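Actin-related protein 8 (Homo sapiens, PDB 4FO0) forms a proposed core subunit of the INO80 chromatin-remodelling complex, binding ATP with low basal ATPase activity but unable to polymerize. Local coordinates at residues 84-89 with 354-359; 107-112 with 292-297; 114-119 with 342-347. All blocks are in the same frame, centred on the assembly; numbering follows the deposited sequence.

Contact 1. Residues 84-89 with 354-359; sequences QAIWSK and KLQAPM
Ile86 reaches across from helix 71-88 and meets three side chains of 354-359. Its CG1 lies 3.5 Å from Met359 SD, the two side chains crossing obliquely. Beyond it, Ile86 CD1 comes tip to tip with Leu355 CD2 at 4.0 Å, and the same methyl sits 3.9 Å from Gln356 CG, whose chain runs at about a right angle to the isoleucine. Met359 is bent at its last torsion (chi3 45°), which swings CE to within 3.9 Å of Ala85 CB, so a second residue of the helix joins the patch. No hydrogen bond spans the two segments; the contact is apolar. An alanine in place of Ile86 would probably leave Met359 SD and Leu355 CD2 without their facing hydrocarbon and open a gap between the helices. Gln356 meets the isoleucine through CG; its amide is turned to Asp83 of helix 71-88, whose OD1 accepts a hydrogen bond from NE2, which is likely to limit the rotation of that end. The axes of the two short helical pieces pass 11.2 Å apart at 119°, a steep crossing bridged by side chains alone. Helix 516-527 adds Phe519 against Met359 and Arg523 against Ala85, while Leu290 of helix 280-293 packs on Gln356, making this a junction of four helices in the actin-type fold.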
loop_
_atom_site.group_PDB
_atom_site.type_symbol
_atom_site.label_atom_id
_atom_site.label_comp_id
_atom_site.label_asym_id
_atom_site.label_seq_id
_atom_site.Cartn_x
_atom_site.Cartn_y
_atom_site.Cartn_z
ATOM N N GLN A 84 8.125 14.852 -20.865
ATOM C CA GLN A 84 7.690 16.193 -21.218
ATOM C C GLN A 84 7.479 17.037 -19.970
ATOM O O GLN A 84 7.831 18.221 -19.931
ATOM C CB GLN A 84 6.405 16.137 -22.041
ATOM C CG GLN A 84 5.820 17.509 -22.324
ATOM C CD GLN A 84 4.442 17.446 -22.932
ATOM O OE1 GLN A 84 4.121 16.537 -23.700
ATOM N NE2 GLN A 84 3.611 18.414 -22.585
ATOM N N ALA A 85 6.898 16.407 -18.956
ATOM C CA ALA A 85 6.676 17.034 -17.665
ATOM C C ALA A 85 7.983 17.323 -16.950
ATOM O O ALA A 85 8.081 18.279 -16.191
ATOM C CB ALA A 85 5.794 16.142 -16.800
ATOM N N ILE A 86 8.984 16.478 -17.167
ATOM C CA ILE A 86 10.264 16.651 -16.495
ATOM C C ILE A 86 10.989 17.872 -17.059
ATOM O O ILE A 86 11.415 18.769 -16.323
ATOM C CB ILE A 86 11.146 15.404 -16.647
ATOM C CG1 ILE A 86 10.597 14.253 -15.804
ATOM C CG2 ILE A 86 12.575 15.698 -16.248
ATOM C CD1 ILE A 86 11.375 12.943 -15.986
ATOM N N TRP A 87 11.122 17.876 -18.379
ATOM C CA TRP A 87 11.683 18.984 -19.139
ATOM C C TRP A 87 10.982 20.304 -18.846
ATOM O O TRP A 87 11.621 21.331 -18.653
ATOM C CB TRP A 87 11.528 18.684 -20.629
ATOM C CG TRP A 87 12.178 19.690 -21.514
ATOM C CD1 TRP A 87 11.558 20.565 -22.353
ATOM C CD2 TRP A 87 13.586 19.927 -21.652
ATOM N NE1 TRP A 87 12.490 21.327 -23.008
ATOM C CE2 TRP A 87 13.743 20.952 -22.600
ATOM C CE3 TRP A 87 14.727 19.364 -21.070
ATOM C CZ2 TRP A 87 15.000 21.436 -22.973
ATOM C CZ3 TRP A 87 15.972 19.837 -21.449
ATOM C CH2 TRP A 87 16.098 20.866 -22.389
ATOM N N SER A 88 9.656 20.261 -18.846
ATOM C CA SER A 88 8.843 21.442 -18.649
ATOM C C SER A 88 9.131 22.154 -17.322
ATOM O O SER A 88 8.940 23.357 -17.208
ATOM C CB SER A 88 7.364 21.072 -18.760
ATOM O OG SER A 88 6.671 21.424 -17.576
ATOM N N LYS A 89 9.595 21.411 -16.327
ATOM C CA LYS A 89 9.831 21.965 -14.999
ATOM C C LYS A 89 11.287 22.372 -14.846
ATOM O O LYS A 89 12.185 21.545 -14.946
ATOM C CB LYS A 89 9.456 20.939 -13.933
ATOM C CG LYS A 89 9.739 21.358 -12.501
ATOM C CD LYS A 89 9.101 20.358 -11.528
ATOM C CE LYS A 89 9.296 20.788 -10.079
ATOM N NZ LYS A 89 8.487 19.995 -9.127
ATOM N N LYS A 354 15.635 7.181 -12.128
ATOM C CA LYS A 354 15.331 7.395 -10.712
ATOM C C LYS A 354 14.183 8.358 -10.492
ATOM O O LYS A 354 13.539 8.314 -9.446
ATOM C CB LYS A 354 16.557 7.892 -9.941
ATOM C CG LYS A 354 17.686 6.882 -9.842
ATOM C CD LYS A 354 18.849 7.461 -9.079
ATOM C CE LYS A 354 19.557 8.525 -9.885
ATOM N NZ LYS A 354 20.562 9.180 -9.021
ATOM N N LEU A 355 13.948 9.236 -11.468
ATOM C CA LEU A 355 12.875 10.231 -11.391
ATOM C C LEU A 355 11.681 9.875 -12.277
ATOM O O LEU A 355 10.547 10.098 -11.910
ATOM C CB LEU A 355 13.399 11.613 -11.766
ATOM C CG LEU A 355 12.376 12.746 -11.898
ATOM C CD1 LEU A 355 11.762 13.131 -10.547
ATOM C CD2 LEU A 355 13.070 13.933 -12.509
ATOM N N GLN A 356 11.951 9.304 -13.441
ATOM C CA GLN A 356 10.894 8.856 -14.328
ATOM C C GLN A 356 9.911 7.903 -13.651
ATOM O O GLN A 356 8.697 8.094 -13.730
ATOM C CB GLN A 356 11.493 8.186 -15.560
ATOM C CG GLN A 356 12.285 9.132 -16.443
ATOM C CD GLN A 356 13.062 8.387 -17.503
ATOM O OE1 GLN A 356 13.858 7.502 -17.193
ATOM N NE2 GLN A 356 12.813 8.710 -18.757
ATOM N N ALA A 357 10.437 6.875 -12.990
ATOM C CA ALA A 357 9.601 5.808 -12.456
ATOM C C ALA A 357 8.534 6.289 -11.455
ATOM O O ALA A 357 7.364 5.951 -11.584
ATOM C CB ALA A 357 10.469 4.732 -11.845
ATOM N N PRO A 358 8.943 7.063 -10.442
ATOM C CA PRO A 358 7.984 7.583 -9.457
ATOM C C PRO A 358 6.952 8.480 -10.118
ATOM O O PRO A 358 5.807 8.530 -9.678
ATOM C CB PRO A 358 8.854 8.431 -8.516
ATOM C CG PRO A 358 10.238 7.939 -8.725
ATOM C CD PRO A 358 10.339 7.401 -10.120
ATOM N N MET A 359 7.359 9.194 -11.161
ATOM C CA MET A 359 6.446 10.080 -11.872
ATOM C C MET A 359 5.433 9.348 -12.740
ATOM O O MET A 359 4.523 9.973 -13.267
ATOM C CB MET A 359 7.209 11.070 -12.735
ATOM C CG MET A 359 7.902 12.141 -11.940
ATOM S SD MET A 359 8.556 13.399 -13.028
ATOM C CE MET A 359 7.157 13.636 -14.122
#

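Contact 2. Residues 107-112 with 292-297; sequences SYNKQM and QRAGFP
Asn109, in the last turn of helix 102-109, donates a hydrogen bond from ND2 to Ala294 O at 2.8 Å, where helix 280-293 has just ended. The bond is almost straight, 176° at the hydrogen, and the acceptor lies in the plane of the asparagine amide, although ND2 itself stands 25° out of the plane of the Ala294 carbonyl. The other end of the amide is held too: OD1 accepts a hydrogen bond from the backbone N of Arg349 in strand 343-350. Gripped from both ends, the group is unlikely to flip, and a buried polar side chain is satisfied by main chain of two different elements. Nearer the backbone, Asn109 CB lies 3.4 Å from Gly295 O, and Asn109 and Gly295 bring the two backbones closest, 5.5 Å between their CA atoms. Gly295 is the C-prime residue of a Schellman motif; its positive phi of 77°, readily taken up by a residue without a side chain, turns the chain out of the helix, and its N bonds back to Gln292 O at 2.8 Å.

The solvent side is quite different. Lys110 is exposed; its CG lies beside Gly295, and bends at chi2 and chi3 carry CD and CE along the same residue without any hydrogen bond across the contact. Its NZ stays 4.1 Å from Phe296 O and has NE of the like-charged Arg299 close by. The chemistry therefore implies a division of labour: one asparagine ties together two helix ends and a strand by specific bonds, whereas the lysine contributes mainly its hydrocarbon as cover over the glycine turn.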
loop_
_atom_site.group_PDB
_atom_site.type_symbol
_atom_site.label_atom_id
_atom_site.label_comp_id
_atom_site.label_asym_id
_atom_site.label_seq_id
_atom_site.Cartn_x
_atom_site.Cartn_y
_atom_site.Cartn_z
ATOM N N SER A 107 26.533 1.296 -21.457
ATOM C CA SER A 107 27.929 1.066 -21.830
ATOM C C SER A 107 28.825 0.810 -20.629
ATOM O O SER A 107 29.561 -0.172 -20.586
ATOM C CB SER A 107 28.479 2.245 -22.621
ATOM O OG SER A 107 28.003 2.196 -23.948
ATOM N N TYR A 108 28.775 1.714 -19.666
ATOM C CA TYR A 108 29.517 1.542 -18.428
ATOM C C TYR A 108 29.004 0.331 -17.642
ATOM O O TYR A 108 29.778 -0.421 -17.046
ATOM C CB TYR A 108 29.362 2.797 -17.573
ATOM C CG TYR A 108 29.935 2.678 -16.180
ATOM C CD1 TYR A 108 29.229 2.028 -15.176
ATOM C CD2 TYR A 108 31.176 3.232 -15.864
ATOM C CE1 TYR A 108 29.738 1.922 -13.899
ATOM C CE2 TYR A 108 31.702 3.133 -14.583
ATOM C CZ TYR A 108 30.974 2.476 -13.602
ATOM O OH TYR A 108 31.475 2.365 -12.321
ATOM N N ASN A 109 27.694 0.146 -17.636
ATOM C CA ASN A 109 27.101 -0.806 -16.724
ATOM C C ASN A 109 27.427 -2.255 -17.004
ATOM O O ASN A 109 27.673 -3.048 -16.085
ATOM C CB ASN A 109 25.593 -0.575 -16.569
ATOM C CG ASN A 109 25.282 0.430 -15.484
ATOM O OD1 ASN A 109 26.098 0.659 -14.586
ATOM N ND2 ASN A 109 24.112 1.066 -15.579
ATOM N N LYS A 110 27.443 -2.637 -18.261
ATOM C CA LYS A 110 27.573 -4.065 -18.452
ATOM C C LYS A 110 29.013 -4.553 -18.674
ATOM O O LYS A 110 29.260 -5.676 -19.119
ATOM C CB LYS A 110 26.468 -4.609 -19.367
ATOM C CG LYS A 110 25.052 -4.182 -18.812
ATOM C CD LYS A 110 24.098 -5.352 -18.385
ATOM C CE LYS A 110 23.105 -5.724 -19.501
ATOM N NZ LYS A 110 22.209 -6.892 -19.206
ATOM N N GLN A 111 29.934 -3.675 -18.275
ATOM C CA GLN A 111 31.304 -3.999 -17.908
ATOM C C GLN A 111 31.398 -4.270 -16.398
ATOM O O GLN A 111 32.439 -4.701 -15.909
ATOM C CB GLN A 111 32.217 -2.800 -18.199
ATOM C CG GLN A 111 32.353 -2.409 -19.664
ATOM C CD GLN A 111 33.401 -1.319 -19.901
ATOM O OE1 GLN A 111 33.465 -0.321 -19.177
ATOM N NE2 GLN A 111 34.231 -1.517 -20.923
ATOM N N MET A 112 30.333 -3.983 -15.654
ATOM C CA MET A 112 30.348 -4.160 -14.197
ATOM C C MET A 112 30.088 -5.604 -13.772
ATOM O O MET A 112 29.122 -6.234 -14.224
ATOM C CB MET A 112 29.306 -3.263 -13.508
ATOM C CG MET A 112 29.482 -1.766 -13.713
ATOM S SD MET A 112 31.056 -1.072 -13.159
ATOM C CE MET A 112 31.811 -2.476 -12.331
ATOM N N GLN A 292 16.582 -2.017 -16.649
ATOM C CA GLN A 292 17.054 -2.970 -17.636
ATOM C C GLN A 292 17.623 -2.238 -18.842
ATOM O O GLN A 292 18.716 -2.558 -19.308
ATOM C CB GLN A 292 15.937 -3.889 -18.067
ATOM C CG GLN A 292 15.694 -5.029 -17.134
ATOM C CD GLN A 292 14.564 -5.899 -17.631
ATOM O OE1 GLN A 292 13.401 -5.482 -17.636
ATOM N NE2 GLN A 292 14.896 -7.105 -18.080
ATOM N N ARG A 293 16.888 -1.245 -19.336
ATOM C CA ARG A 293 17.362 -0.446 -20.457
ATOM C C ARG A 293 18.712 0.226 -20.163
ATOM O O ARG A 293 19.499 0.464 -21.065
ATOM C CB ARG A 293 16.312 0.589 -20.879
ATOM C CG ARG A 293 15.043 -0.023 -21.438
ATOM C CD ARG A 293 13.798 0.823 -21.122
ATOM N NE ARG A 293 13.570 1.911 -22.075
ATOM C CZ ARG A 293 13.993 3.165 -21.915
ATOM N NH1 ARG A 293 13.724 4.071 -22.846
ATOM N NH2 ARG A 293 14.680 3.520 -20.830
ATOM N N ALA A 294 18.984 0.523 -18.899
ATOM C CA ALA A 294 20.276 1.101 -18.533
ATOM C C ALA A 294 21.356 0.046 -18.261
ATOM O O ALA A 294 22.424 0.378 -17.743
ATOM C CB ALA A 294 20.124 2.013 -17.333
ATOM N N GLY A 295 21.080 -1.219 -18.588
ATOM C CA GLY A 295 22.035 -2.293 -18.344
ATOM C C GLY A 295 22.156 -2.792 -16.907
ATOM O O GLY A 295 23.251 -3.081 -16.423
ATOM N N PHE A 296 21.023 -2.890 -16.227
ATOM C CA PHE A 296 20.936 -3.435 -14.873
ATOM C C PHE A 296 21.767 -4.706 -14.712
ATOM O O PHE A 296 21.495 -5.722 -15.363
ATOM C CB PHE A 296 19.471 -3.739 -14.578
ATOM C CG PHE A 296 19.207 -4.146 -13.178
ATOM C CD1 PHE A 296 19.571 -3.316 -12.120
ATOM C CD2 PHE A 296 18.566 -5.353 -12.908
ATOM C CE1 PHE A 296 19.307 -3.694 -10.804
ATOM C CE2 PHE A 296 18.298 -5.734 -11.608
ATOM C CZ PHE A 296 18.665 -4.901 -10.550
ATOM N N PRO A 297 22.767 -4.663 -13.822
ATOM C CA PRO A 297 23.805 -5.696 -13.831
ATOM C C PRO A 297 23.322 -7.047 -13.304
ATOM O O PRO A 297 23.952 -8.057 -13.585
ATOM C CB PRO A 297 24.897 -5.111 -12.926
ATOM C CG PRO A 297 24.322 -3.836 -12.337
ATOM C CD PRO A 297 22.871 -3.801 -12.639
#

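Contact 3. Residues 114-119 with 342-347; sequences PAILDH and PALLYQ
Ala115 and Leu345 face each other as an antiparallel hydrogen-bonded pair. Leu345 N donates to Ala115 O at 2.8 Å in a nearly straight bond, 169° at the hydrogen, and Ala115 N returns one to Leu345 O at 2.9 Å. Ile116 and Leu344 form the non-hydrogen-bonded pair that follows. Next, the register slips by one residue, because Leu117 and Asp118 both stand opposite Ala343 in a classic beta bulge. The carbonyl of Ala343 serves the two of them: Leu117 N bonds to Ala343 O at 2.6 Å, and Asp118 N adds a weak bond to the same oxygen at 3.4 Å. Ala343 N closes the pairing on Asp118 O at 3.0 Å.

Packing around this ladder is largely by aliphatic groups and differs on the two faces. Alongside Tyr346, Pro114 points the same way and sets its CB over the centre of the ring, 3.6 Å from the centroid and only 14° off the normal, a CH-pi contact. With Tyr346 CG anti to its own carbonyl carbon (chi1 -77°), the ring starts from a position where Pro114 CB can sit over its face. Leu344 CD2 meets both Pro114 CB and Ile116 CG2 beside it. On the face that carries Leu345, Leu117 lies on the same side, its CG 3.8 Å from Leu345 CB, while Asp118 CB rests on Ala343 CB.

Strand 343-350 is the middle member of a three-stranded antiparallel sheet, with 115-118 along one edge and 330-336 along the other. From that far strand Phe334 meets the Tyr346 ring in a nearly parallel attitude, and Gln335 touches both Leu117 and Leu345. The pairing attaches edge strand 115-118 to this three-stranded sheet.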
loop_
_atom_site.group_PDB
_atom_site.type_symbol
_atom_site.label_atom_id
_atom_site.label_comp_id
_atom_site.label_asym_id
_atom_site.label_seq_id
_atom_site.Cartn_x
_atom_site.Cartn_y
_atom_site.Cartn_z
ATOM N N PRO A 114 29.781 -8.028 -10.106
ATOM C CA PRO A 114 29.598 -7.928 -8.652
ATOM C C PRO A 114 30.832 -8.430 -7.889
ATOM O O PRO A 114 31.515 -9.358 -8.322
ATOM C CB PRO A 114 28.388 -8.830 -8.386
ATOM C CG PRO A 114 28.394 -9.808 -9.529
ATOM C CD PRO A 114 28.947 -9.079 -10.716
ATOM N N ALA A 115 31.135 -7.773 -6.779
ATOM C CA ALA A 115 32.152 -8.237 -5.866
ATOM C C ALA A 115 31.427 -9.076 -4.822
ATOM O O ALA A 115 30.229 -8.875 -4.599
ATOM C CB ALA A 115 32.827 -7.055 -5.211
ATOM N N ILE A 116 32.114 -10.029 -4.189
ATOM C CA ILE A 116 31.477 -10.707 -3.061
ATOM C C ILE A 116 31.886 -10.071 -1.728
ATOM O O ILE A 116 33.061 -9.785 -1.483
ATOM C CB ILE A 116 31.609 -12.273 -3.048
ATOM C CG1 ILE A 116 32.774 -12.706 -2.188
ATOM C CG2 ILE A 116 31.679 -12.890 -4.468
ATOM C CD1 ILE A 116 34.066 -12.586 -2.906
ATOM N N LEU A 117 30.889 -9.802 -0.894
ATOM C CA LEU A 117 31.131 -9.223 0.416
ATOM C C LEU A 117 31.365 -10.345 1.409
ATOM O O LEU A 117 32.101 -10.182 2.375
ATOM C CB LEU A 117 29.929 -8.406 0.860
ATOM C CG LEU A 117 29.630 -7.129 0.085
ATOM C CD1 LEU A 117 28.557 -6.335 0.815
ATOM C CD2 LEU A 117 30.899 -6.317 -0.065
ATOM N N ASP A 118 30.735 -11.489 1.143
ATOM C CA ASP A 118 30.745 -12.641 2.040
ATOM C C ASP A 118 30.486 -13.919 1.266
ATOM O O ASP A 118 29.726 -13.929 0.312
ATOM C CB ASP A 118 29.672 -12.506 3.121
ATOM C CG ASP A 118 30.199 -11.879 4.399
ATOM O OD1 ASP A 118 30.885 -12.594 5.167
ATOM O OD2 ASP A 118 29.914 -10.681 4.638
ATOM N N HIS A 119 31.123 -15.003 1.678
ATOM C CA HIS A 119 30.971 -16.256 0.987
ATOM C C HIS A 119 29.539 -16.676 0.983
ATOM O O HIS A 119 29.010 -17.152 -0.035
ATOM C CB HIS A 119 31.819 -17.327 1.644
ATOM C CG HIS A 119 31.699 -18.674 0.995
ATOM N ND1 HIS A 119 31.041 -19.685 1.563
ATOM C CD2 HIS A 119 32.176 -19.149 -0.215
ATOM C CE1 HIS A 119 31.091 -20.755 0.763
ATOM N NE2 HIS A 119 31.788 -20.425 -0.324
ATOM N N PRO A 342 25.931 -15.927 -2.576
ATOM C CA PRO A 342 26.886 -15.157 -1.767
ATOM C C PRO A 342 26.341 -13.782 -1.436
ATOM O O PRO A 342 25.358 -13.383 -2.049
ATOM C CB PRO A 342 28.104 -15.043 -2.675
ATOM C CG PRO A 342 27.597 -15.358 -4.065
ATOM C CD PRO A 342 26.422 -16.219 -3.936
ATOM N N ALA A 343 26.938 -13.084 -0.475
ATOM C CA ALA A 343 26.610 -11.666 -0.276
ATOM C C ALA A 343 27.300 -10.887 -1.379
ATOM O O ALA A 343 28.533 -10.802 -1.398
ATOM C CB ALA A 343 27.069 -11.164 1.097
ATOM N N LEU A 344 26.501 -10.340 -2.295
ATOM C CA LEU A 344 27.002 -9.636 -3.478
ATOM C C LEU A 344 26.870 -8.125 -3.393
ATOM O O LEU A 344 25.892 -7.590 -2.859
ATOM C CB LEU A 344 26.266 -10.119 -4.713
ATOM C CG LEU A 344 26.509 -11.576 -5.070
ATOM C CD1 LEU A 344 25.489 -12.015 -6.101
ATOM C CD2 LEU A 344 27.913 -11.742 -5.621
ATOM N N LEU A 345 27.866 -7.437 -3.932
ATOM C CA LEU A 345 27.826 -5.984 -4.029
ATOM C C LEU A 345 28.008 -5.548 -5.478
ATOM O O LEU A 345 28.988 -5.917 -6.118
ATOM C CB LEU A 345 28.920 -5.361 -3.183
ATOM C CG LEU A 345 28.962 -3.849 -3.319
ATOM C CD1 LEU A 345 27.786 -3.259 -2.570
ATOM C CD2 LEU A 345 30.272 -3.317 -2.797
ATOM N N TYR A 346 27.051 -4.764 -5.975
ATOM C CA TYR A 346 27.023 -4.291 -7.356
ATOM C C TYR A 346 27.263 -2.783 -7.475
ATOM O O TYR A 346 26.628 -1.979 -6.780
ATOM C CB TYR A 346 25.657 -4.574 -7.970
ATOM C CG TYR A 346 25.420 -6.002 -8.391
ATOM C CD1 TYR A 346 25.692 -6.409 -9.694
ATOM C CD2 TYR A 346 24.879 -6.932 -7.509
ATOM C CE1 TYR A 346 25.459 -7.704 -10.104
ATOM C CE2 TYR A 346 24.648 -8.247 -7.910
ATOM C CZ TYR A 346 24.943 -8.623 -9.207
ATOM O OH TYR A 346 24.719 -9.915 -9.628
ATOM N N GLN A 347 28.175 -2.402 -8.366
ATOM C CA GLN A 347 28.273 -1.014 -8.817
ATOM C C GLN A 347 27.331 -0.798 -9.988
ATOM O O GLN A 347 27.235 -1.637 -10.891
ATOM C CB GLN A 347 29.685 -0.682 -9.308
ATOM C CG GLN A 347 30.791 -0.998 -8.340
ATOM C CD GLN A 347 30.589 -0.322 -7.007
ATOM O OE1 GLN A 347 30.375 0.890 -6.931
ATOM N NE2 GLN A 347 30.646 -1.106 -5.938
#

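Contacts 1 and 2 are buried, whereas contact 3 lies at the surface, and their chemistry differs with the elements joined: hydrocarbon and sulphur between helices in contact 1, an amide between helix ends in contact 2, backbone bonds between strands in contact 3. Consecutive elements link them, helix 102-109 leading into strand 115-118 and strand 343-350 into helix 353-359. Strand 343-350 is shared, pairing in contact 3 and bonding Asn109 of contact 2 through Arg349. Contacts 2 and 3, with centres 17 Å apart, touch directly, Pro297 CB lying 3.6 Å from Tyr346 CD1. Contact 1 touches neither, though its nearest atoms come within about 5 Å of contact 2.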